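Long-range contacts in ABC transporter binding protein AcbH (Actinoplanes, PDB 3OO8), which serves as the extracellular solute receptor of an ABC transporter and binds beta-D-galactopyranose with exclusive preference: residues Y140-F145 with M260-N265; V144-S149 with D278-V283. The protein carries 2 engineered substitutions. All blocks are in the same frame, centred on the assembly; numbering follows the deposited sequence.

Interaction 1: residues Y140-F145 with M260-N265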
ATOM      1  N   TYR A 140       4.461   3.484  -1.426  1.00  9.42           N
ATOM      2  CA  TYR A 140       4.913   3.029  -2.761  1.00  9.40           C
ATOM      3  C   TYR A 140       3.661   2.548  -3.485  1.00 10.87           C
ATOM      4  O   TYR A 140       2.697   2.154  -2.846  1.00 10.15           O
ATOM      5  CB  TYR A 140       5.950   1.905  -2.658  1.00  8.52           C
ATOM      6  CG  TYR A 140       5.366   0.647  -2.089  1.00  8.77           C
ATOM      7  CD1 TYR A 140       4.787  -0.304  -2.931  1.00 14.32           C
ATOM      8  CD2 TYR A 140       5.380   0.416  -0.719  1.00 11.24           C
ATOM      9  CE1 TYR A 140       4.225  -1.460  -2.391  1.00 14.12           C
ATOM     10  CE2 TYR A 140       4.822  -0.730  -0.192  1.00 16.52           C
ATOM     11  CZ  TYR A 140       4.257  -1.647  -1.038  1.00 15.03           C
ATOM     12  OH  TYR A 140       3.679  -2.821  -0.556  1.00 26.46           O
ATOM     13  N   PRO A 141       3.707   2.529  -4.817  1.00  8.58           N
ATOM     14  CA  PRO A 141       2.491   2.262  -5.595  1.00  9.13           C
ATOM     15  C   PRO A 141       2.293   0.837  -6.093  1.00  9.69           C
ATOM     16  O   PRO A 141       3.255   0.090  -6.280  1.00 10.78           O
ATOM     17  CB  PRO A 141       2.683   3.180  -6.803  1.00 10.30           C
ATOM     18  CG  PRO A 141       4.209   3.067  -7.050  1.00 11.65           C
ATOM     19  CD  PRO A 141       4.815   3.045  -5.653  1.00 10.15           C
ATOM     20  N   TRP A 142       1.019   0.493  -6.280  1.00  9.76           N
ATOM     21  CA  TRP A 142       0.594  -0.747  -6.955  1.00  9.04           C
ATOM     22  C   TRP A 142       0.070  -0.294  -8.313  1.00 10.17           C
ATOM     23  O   TRP A 142      -0.999   0.298  -8.409  1.00  9.53           O
ATOM     24  CB  TRP A 142      -0.510  -1.444  -6.156  1.00  7.60           C
ATOM     25  CG  TRP A 142       0.039  -2.375  -5.124  1.00  8.86           C
ATOM     26  CD1 TRP A 142       0.742  -2.051  -3.977  1.00 10.88           C
ATOM     27  CD2 TRP A 142      -0.050  -3.799  -5.157  1.00  9.22           C
ATOM     28  NE1 TRP A 142       1.075  -3.208  -3.289  1.00 12.39           N
ATOM     29  CE2 TRP A 142       0.636  -4.286  -4.019  1.00 10.55           C
ATOM     30  CE3 TRP A 142      -0.644  -4.708  -6.044  1.00 13.84           C
ATOM     31  CZ2 TRP A 142       0.702  -5.652  -3.720  1.00 11.90           C
ATOM     32  CZ3 TRP A 142      -0.540  -6.087  -5.756  1.00 10.90           C
ATOM     33  CH2 TRP A 142       0.134  -6.524  -4.623  1.00 12.19           C
ATOM     34  N   VAL A 143       0.816  -0.642  -9.371  1.00  8.73           N
ATOM     35  CA  VAL A 143       0.590  -0.084 -10.705  1.00  9.03           C
ATOM     36  C   VAL A 143       1.012  -1.152 -11.728  1.00  8.71           C
ATOM     37  O   VAL A 143       1.483  -2.207 -11.343  1.00 11.55           O
ATOM     38  CB  VAL A 143       1.473   1.210 -10.930  1.00  9.13           C
ATOM     39  CG1 VAL A 143       0.882   2.402 -10.162  1.00  9.86           C
ATOM     40  CG2 VAL A 143       2.894   1.012 -10.432  1.00 10.51           C
ATOM     41  N   VAL A 144       0.777  -0.884 -13.014  1.00  7.85           N
ATOM     42  CA  VAL A 144       1.049  -1.874 -14.088  1.00  8.60           C
ATOM     43  C   VAL A 144       2.401  -1.546 -14.725  1.00  9.32           C
ATOM     44  O   VAL A 144       2.593  -0.485 -15.342  1.00 10.15           O
ATOM     45  CB  VAL A 144      -0.015  -1.757 -15.225  1.00  8.01           C
ATOM     46  CG1 VAL A 144       0.254  -2.858 -16.246  1.00 10.31           C
ATOM     47  CG2 VAL A 144      -1.465  -1.841 -14.714  1.00  9.55           C
ATOM     48  N   PHE A 145       3.330  -2.490 -14.622  1.00 10.85           N
ATOM     49  CA  PHE A 145       4.695  -2.305 -15.146  1.00 10.74           C
ATOM     50  C   PHE A 145       4.805  -2.882 -16.536  1.00 12.91           C
ATOM     51  O   PHE A 145       4.048  -3.767 -16.876  1.00 13.09           O
ATOM     52  CB  PHE A 145       5.681  -3.015 -14.216  1.00 11.84           C
ATOM     53  CG  PHE A 145       5.816  -2.315 -12.905  1.00 10.87           C
ATOM     54  CD1 PHE A 145       6.767  -1.306 -12.734  1.00 10.06           C
ATOM     55  CD2 PHE A 145       5.017  -2.701 -11.838  1.00 11.90           C
ATOM     56  CE1 PHE A 145       6.877  -0.603 -11.537  1.00 15.05           C
ATOM     57  CE2 PHE A 145       5.117  -2.016 -10.598  1.00 11.31           C
ATOM     58  CZ  PHE A 145       6.054  -0.973 -10.457  1.00 14.23           C
ATOM     59  N   MET A 260       2.825  -6.346 -15.975  1.00 13.18           N
ATOM     60  CA  MET A 260       2.590  -7.036 -14.712  1.00 12.13           C
ATOM     61  C   MET A 260       2.110  -6.008 -13.682  1.00 12.39           C
ATOM     62  O   MET A 260       2.715  -4.936 -13.544  1.00 14.38           O
ATOM     63  CB  MET A 260       3.839  -7.705 -14.176  1.00 12.30           C
ATOM     64  CG  MET A 260       3.579  -8.362 -12.822  1.00 13.65           C
ATOM     65  SD  MET A 260       5.013  -9.386 -12.399  1.00 14.54           S
ATOM     66  CE  MET A 260       4.503 -10.036 -10.805  1.00 17.44           C
ATOM     67  N   PHE A 261       1.008  -6.313 -13.005  1.00 12.41           N
ATOM     68  CA  PHE A 261       0.442  -5.400 -11.984  1.00  9.13           C
ATOM     69  C   PHE A 261       0.885  -5.861 -10.611  1.00 10.29           C
ATOM     70  O   PHE A 261       0.569  -6.969 -10.201  1.00  9.71           O
ATOM     71  CB  PHE A 261      -1.120  -5.398 -12.059  1.00  7.93           C
ATOM     72  CG  PHE A 261      -1.784  -4.533 -11.001  1.00  9.95           C
ATOM     73  CD1 PHE A 261      -1.779  -3.156 -11.153  1.00 10.98           C
ATOM     74  CD2 PHE A 261      -2.404  -5.103  -9.894  1.00 12.62           C
ATOM     75  CE1 PHE A 261      -2.399  -2.342 -10.223  1.00  9.23           C
ATOM     76  CE2 PHE A 261      -2.998  -4.287  -8.936  1.00 13.34           C
ATOM     77  CZ  PHE A 261      -2.995  -2.904  -9.140  1.00  9.54           C
ATOM     78  N   GLN A 262       1.656  -5.037  -9.902  1.00  8.10           N
ATOM     79  CA  GLN A 262       2.007  -5.351  -8.511  1.00  9.51           C
ATOM     80  C   GLN A 262       2.663  -4.117  -7.869  1.00 10.21           C
ATOM     81  O   GLN A 262       2.645  -3.031  -8.458  1.00 10.52           O
ATOM     82  CB  GLN A 262       2.902  -6.607  -8.403  1.00  9.79           C
ATOM     83  CG  GLN A 262       2.305  -7.649  -7.491  1.00 11.57           C
ATOM     84  CD  GLN A 262       3.119  -8.912  -7.376  1.00 12.82           C
ATOM     85  OE1 GLN A 262       2.778  -9.925  -7.990  1.00 11.13           O
ATOM     86  NE2 GLN A 262       4.169  -8.873  -6.582  1.00 14.85           N
ATOM     87  N   GLY A 263       3.211  -4.268  -6.662  1.00 11.74           N
ATOM     88  CA  GLY A 263       3.863  -3.143  -5.978  1.00 10.14           C
ATOM     89  C   GLY A 263       5.232  -2.827  -6.555  1.00 12.52           C
ATOM     90  O   GLY A 263       5.929  -3.739  -7.010  1.00 13.68           O
ATOM     91  N   SER A 264       5.633  -1.551  -6.569  1.00 10.53           N
ATOM     92  CA  SER A 264       6.963  -1.245  -7.145  1.00 12.10           C
ATOM     93  C   SER A 264       8.131  -1.848  -6.352  1.00 11.78           C
ATOM     94  O   SER A 264       9.160  -2.205  -6.947  1.00 14.32           O
ATOM     95  CB  SER A 264       7.180   0.257  -7.257  1.00 10.80           C
ATOM     96  OG  SER A 264       7.274   0.755  -5.949  1.00 12.19           O
ATOM     97  N   ASN A 265       7.975  -2.002  -5.044  1.00 11.73           N
ATOM     98  CA  ASN A 265       9.023  -2.600  -4.214  1.00 13.06           C
ATOM     99  C   ASN A 265       9.125  -4.115  -4.404  1.00 14.35           C
ATOM    100  O   ASN A 265       9.865  -4.810  -3.705  1.00 15.26           O
ATOM    101  CB  ASN A 265       8.865  -2.192  -2.753  1.00 13.73           C
ATOM    102  CG  ASN A 265       7.753  -2.923  -2.061  1.00 15.97           C
ATOM    103  OD1 ASN A 265       6.963  -3.631  -2.689  1.00 16.33           O
ATOM    104  ND2 ASN A 265       7.664  -2.740  -0.750  1.00 17.54           N
TER
HETATM  105  O   HOH W   1       6.002  -5.069   0.274  1.00 35.81           O
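An antiparallel beta ladder joins W142-F145, part of the long strand 134-147, to M260-G263, which carries on from strand 257-261 and turns into helix 264-270, inside the class 2 solute-binding protein fold. The evidence is a run of four consecutive bridges, with V143-Q262 and F145-M260 as hydrogen-bonded pairs and W142-G263 and V144-F261 as non-hydrogen-bonded ones. F145 N to M260 O is short and nearly straight (2.7 Å), whereas the V143-Q262 pair is longer in both directions. Past the corner at Q262 the pairing goes on through S264 N to P141 O (2.9 Å), which ties the start of the helix to the strand.

W142, which contacts beta-D-galactose in a galactose-bound structure of this protein, has one indole face laid over the backbone at Q262 and G263. G263 CA stands 3.8 Å from the centroid of the five-membered ring and only 5° off its normal, a CH-pi contact. With chi1 at -88°, CG lies beside the backbone N and opposite the carbonyl carbon, swinging the indole across the facing segment. Its benzo edge points to the face of F261 in an offset edge-to-face pair, while F370 stacks on the indole from elsewhere in the chain. Q262 and G263 are positioned in turn by Q266, another galactose-binding residue, whose OE1 accepts bonds from Q262 NE2 and G263 N. On the side of the sheet away from W142, the F145 ring takes M260 O and Q262 O at its edge.

At the far end the N265 amide stacks on the Y140 ring, planes 28° apart, and N265 ND2 lies 3.5 Å from Y140 CE2 while donating to a water.

Interaction 2: residues V144-S149 with D278-V283; sequences VFYNKS and DLDFFV
F281 CB sits over one face of the F145 ring, 3.8 Å above the plane and displaced toward its rim, and the F281 ring turns its edge to F145 in an offset edge-to-face pair (centroids 5.7 Å apart). V144 lies likewise over one face of F282: its CB makes a CH-pi contact and CG1 reaches F282 CZ at 3.5 Å. Y146 meets F282 obliquely, and its ring edge carries a water, which accepts from Y146 OH and donates to F281 O. That water thus links the end of the tyrosine to the backbone of the opposite strand.

These groups decorate an antiparallel pairing of strand 144-147 with strand 279-282, which places F145, N147, L279 and F281 on one face and V144, Y146, D280 and F282 on the other. Paired backbone bonds join V144 to F282 and Y146 to D280. Beyond them, K148 N donates to D278 O at 2.8 Å, continuing the pairing into the start of helix 148-154.

D278 grips that first turn through both carboxylate oxygens. With CG turned away from the backbone N (chi1 -161°), OD1 accepts from S149 N at 2.7 Å and OD2 from S149 OG at 2.6 Å, each on its syn side. D280 OD1 instead accepts from F281 N, on the anti side and 26° out of the carboxylate plane.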
ATOM      1  N   VAL A 144       0.777  -0.884 -13.014  1.00  7.85           N
ATOM      2  CA  VAL A 144       1.049  -1.874 -14.088  1.00  8.60           C
ATOM      3  C   VAL A 144       2.401  -1.546 -14.725  1.00  9.32           C
ATOM      4  O   VAL A 144       2.593  -0.485 -15.342  1.00 10.15           O
ATOM      5  CB  VAL A 144      -0.015  -1.757 -15.225  1.00  8.01           C
ATOM      6  CG1 VAL A 144       0.254  -2.858 -16.246  1.00 10.31           C
ATOM      7  CG2 VAL A 144      -1.465  -1.841 -14.714  1.00  9.55           C
ATOM      8  N   PHE A 145       3.330  -2.490 -14.622  1.00 10.85           N
ATOM      9  CA  PHE A 145       4.695  -2.305 -15.146  1.00 10.74           C
ATOM     10  C   PHE A 145       4.805  -2.882 -16.536  1.00 12.91           C
ATOM     11  O   PHE A 145       4.048  -3.767 -16.876  1.00 13.09           O
ATOM     12  CB  PHE A 145       5.681  -3.015 -14.216  1.00 11.84           C
ATOM     13  CG  PHE A 145       5.816  -2.315 -12.905  1.00 10.87           C
ATOM     14  CD1 PHE A 145       6.767  -1.306 -12.734  1.00 10.06           C
ATOM     15  CD2 PHE A 145       5.017  -2.701 -11.838  1.00 11.90           C
ATOM     16  CE1 PHE A 145       6.877  -0.603 -11.537  1.00 15.05           C
ATOM     17  CE2 PHE A 145       5.117  -2.016 -10.598  1.00 11.31           C
ATOM     18  CZ  PHE A 145       6.054  -0.973 -10.457  1.00 14.23           C
ATOM     19  N   TYR A 146       5.689  -2.277 -17.324  1.00 10.23           N
ATOM     20  CA  TYR A 146       5.948  -2.746 -18.701  1.00 10.06           C
ATOM     21  C   TYR A 146       7.354  -2.325 -19.092  1.00 11.94           C
ATOM     22  O   TYR A 146       8.018  -1.584 -18.388  1.00 14.08           O
ATOM     23  CB  TYR A 146       4.942  -2.125 -19.660  1.00 10.79           C
ATOM     24  CG  TYR A 146       5.042  -0.626 -19.818  1.00 12.31           C
ATOM     25  CD1 TYR A 146       5.706  -0.065 -20.899  1.00 16.35           C
ATOM     26  CD2 TYR A 146       4.480   0.234 -18.871  1.00 16.28           C
ATOM     27  CE1 TYR A 146       5.788   1.313 -21.049  1.00 13.06           C
ATOM     28  CE2 TYR A 146       4.554   1.619 -19.006  1.00 14.50           C
ATOM     29  CZ  TYR A 146       5.211   2.155 -20.110  1.00 16.10           C
ATOM     30  OH  TYR A 146       5.300   3.517 -20.293  1.00 17.45           O
ATOM     31  N   ASN A 147       7.837  -2.857 -20.217  1.00 14.07           N
ATOM     32  CA  ASN A 147       9.153  -2.461 -20.733  1.00 15.07           C
ATOM     33  C   ASN A 147       8.977  -1.414 -21.854  1.00 16.37           C
ATOM     34  O   ASN A 147       8.273  -1.663 -22.848  1.00 16.80           O
ATOM     35  CB  ASN A 147       9.808  -3.709 -21.346  1.00 14.52           C
ATOM     36  CG  ASN A 147      10.114  -4.761 -20.309  1.00 15.61           C
ATOM     37  OD1 ASN A 147       9.647  -5.900 -20.393  1.00 21.33           O
ATOM     38  ND2 ASN A 147      10.877  -4.383 -19.317  1.00 14.26           N
ATOM     39  N   LYS A 148       9.635  -0.269 -21.704  1.00 17.77           N
ATOM     40  CA  LYS A 148       9.476   0.840 -22.659  1.00 17.51           C
ATOM     41  C   LYS A 148       9.895   0.448 -24.068  1.00 17.99           C
ATOM     42  O   LYS A 148       9.195   0.758 -25.041  1.00 19.17           O
ATOM     43  CB  LYS A 148      10.294   2.042 -22.223  1.00 17.81           C
ATOM     44  CG  LYS A 148       9.673   2.760 -21.028  1.00 19.09           C
ATOM     45  CD  LYS A 148      10.564   3.902 -20.541  1.00 22.51           C
ATOM     46  CE  LYS A 148      11.811   3.401 -19.894  1.00 23.41           C
ATOM     47  NZ  LYS A 148      12.529   4.529 -19.213  1.00 28.64           N
ATOM     48  N   SER A 149      11.040  -0.225 -24.151  1.00 20.05           N
ATOM     49  CA  SER A 149      11.537  -0.678 -25.454  1.00 21.71           C
ATOM     50  C   SER A 149      10.546  -1.567 -26.219  1.00 21.14           C
ATOM     51  O   SER A 149      10.461  -1.506 -27.463  1.00 20.51           O
ATOM     52  CB  SER A 149      12.897  -1.363 -25.282  1.00 21.28           C
ATOM     53  OG  SER A 149      12.761  -2.631 -24.654  1.00 23.71           O
ATOM     54  N   ASP A 278      14.822   0.224 -18.556  1.00 18.10           N
ATOM     55  CA  ASP A 278      13.742  -0.001 -19.511  1.00 17.45           C
ATOM     56  C   ASP A 278      12.379  -0.128 -18.814  1.00 16.99           C
ATOM     57  O   ASP A 278      11.352  -0.193 -19.469  1.00 18.67           O
ATOM     58  CB  ASP A 278      14.053  -1.284 -20.311  1.00 16.29           C
ATOM     59  CG  ASP A 278      13.284  -1.395 -21.639  1.00 19.43           C
ATOM     60  OD1 ASP A 278      12.946  -0.361 -22.256  1.00 20.36           O
ATOM     61  OD2 ASP A 278      13.041  -2.543 -22.092  1.00 23.21           O
ATOM     62  N   LEU A 279      12.375  -0.173 -17.493  1.00 16.43           N
ATOM     63  CA  LEU A 279      11.124  -0.383 -16.759  1.00 15.01           C
ATOM     64  C   LEU A 279      10.335   0.923 -16.578  1.00 13.77           C
ATOM     65  O   LEU A 279      10.914   1.955 -16.232  1.00 16.30           O
ATOM     66  CB  LEU A 279      11.443  -0.986 -15.386  1.00 15.21           C
ATOM     67  CG  LEU A 279      10.212  -1.431 -14.584  1.00 15.07           C
ATOM     68  CD1 LEU A 279       9.444  -2.486 -15.350  1.00 18.20           C
ATOM     69  CD2 LEU A 279      10.659  -1.972 -13.254  1.00 16.61           C
ATOM     70  N   ASP A 280       9.030   0.881 -16.844  1.00 13.96           N
ATOM     71  CA  ASP A 280       8.160   2.022 -16.585  1.00 15.30           C
ATOM     72  C   ASP A 280       6.844   1.443 -16.072  1.00 14.43           C
ATOM     73  O   ASP A 280       6.683   0.211 -15.917  1.00 12.63           O
ATOM     74  CB  ASP A 280       7.937   2.811 -17.888  1.00 15.95           C
ATOM     75  CG  ASP A 280       7.603   4.278 -17.668  1.00 20.09           C
ATOM     76  OD1 ASP A 280       7.116   4.675 -16.595  1.00 18.05           O
ATOM     77  OD2 ASP A 280       7.828   5.068 -18.621  1.00 25.38           O
ATOM     78  N   PHE A 281       5.894   2.321 -15.779  1.00 13.17           N
ATOM     79  CA  PHE A 281       4.578   1.829 -15.374  1.00 11.68           C
ATOM     80  C   PHE A 281       3.499   2.800 -15.738  1.00  9.95           C
ATOM     81  O   PHE A 281       3.774   3.952 -16.098  1.00 11.03           O
ATOM     82  CB  PHE A 281       4.489   1.550 -13.866  1.00 12.27           C
ATOM     83  CG  PHE A 281       4.644   2.778 -12.987  1.00 11.06           C
ATOM     84  CD1 PHE A 281       3.539   3.558 -12.669  1.00 11.59           C
ATOM     85  CD2 PHE A 281       5.876   3.071 -12.390  1.00 14.04           C
ATOM     86  CE1 PHE A 281       3.654   4.664 -11.824  1.00 14.21           C
ATOM     87  CE2 PHE A 281       6.001   4.161 -11.539  1.00 16.75           C
ATOM     88  CZ  PHE A 281       4.912   4.962 -11.254  1.00 14.52           C
ATOM     89  N   PHE A 282       2.273   2.291 -15.757  1.00 10.88           N
ATOM     90  CA  PHE A 282       1.101   3.154 -15.862  1.00 10.86           C
ATOM     91  C   PHE A 282       0.102   2.760 -14.787  1.00 10.31           C
ATOM     92  O   PHE A 282       0.125   1.637 -14.301  1.00 10.71           O
ATOM     93  CB  PHE A 282       0.493   3.183 -17.281  1.00 13.37           C
ATOM     94  CG  PHE A 282       0.086   1.815 -17.833  1.00 10.51           C
ATOM     95  CD1 PHE A 282      -1.145   1.265 -17.481  1.00 11.29           C
ATOM     96  CD2 PHE A 282       0.912   1.114 -18.695  1.00 15.07           C
ATOM     97  CE1 PHE A 282      -1.552   0.057 -17.966  1.00 14.43           C
ATOM     98  CE2 PHE A 282       0.511  -0.118 -19.174  1.00 12.78           C
ATOM     99  CZ  PHE A 282      -0.731  -0.646 -18.813  1.00 12.05           C
ATOM    100  N   VAL A 283      -0.736   3.706 -14.341  1.00 10.03           N
ATOM    101  CA  VAL A 283      -1.751   3.325 -13.370  1.00  9.96           C
ATOM    102  C   VAL A 283      -2.819   2.432 -13.996  1.00  9.71           C
ATOM    103  O   VAL A 283      -3.105   2.497 -15.200  1.00 11.37           O
ATOM    104  CB  VAL A 283      -2.372   4.565 -12.663  1.00  8.03           C
ATOM    105  CG1 VAL A 283      -1.249   5.405 -12.112  1.00 11.85           C
ATOM    106  CG2 VAL A 283      -3.239   5.416 -13.604  1.00 10.05           C
TER
HETATM  107  O   HOH W   2       3.895   5.192 -18.600  1.00 24.01           O

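In the fold
From the N terminus, strand 134-147 supplies the first segment of both interactions, which overlap at V144 and F145. The chain then runs through a largely helical excursion before 260-265 returns to close the loop of interaction 1, with 114 residues between its segments. The chain continues along helix 264-270, which begins within that segment, and 278-283 then comes back to close interaction 2 across 128 residues. Since both the first and second segments of interaction 2 lie later in the chain, apart from the shared pair, the two loops cross rather than nest. Strands 257-261 and 279-282 thereby both pair with strand 134-147 in the same sheet. The contacts also touch directly, V143 CG2 packing on F281 CD1 at 3.4 Å.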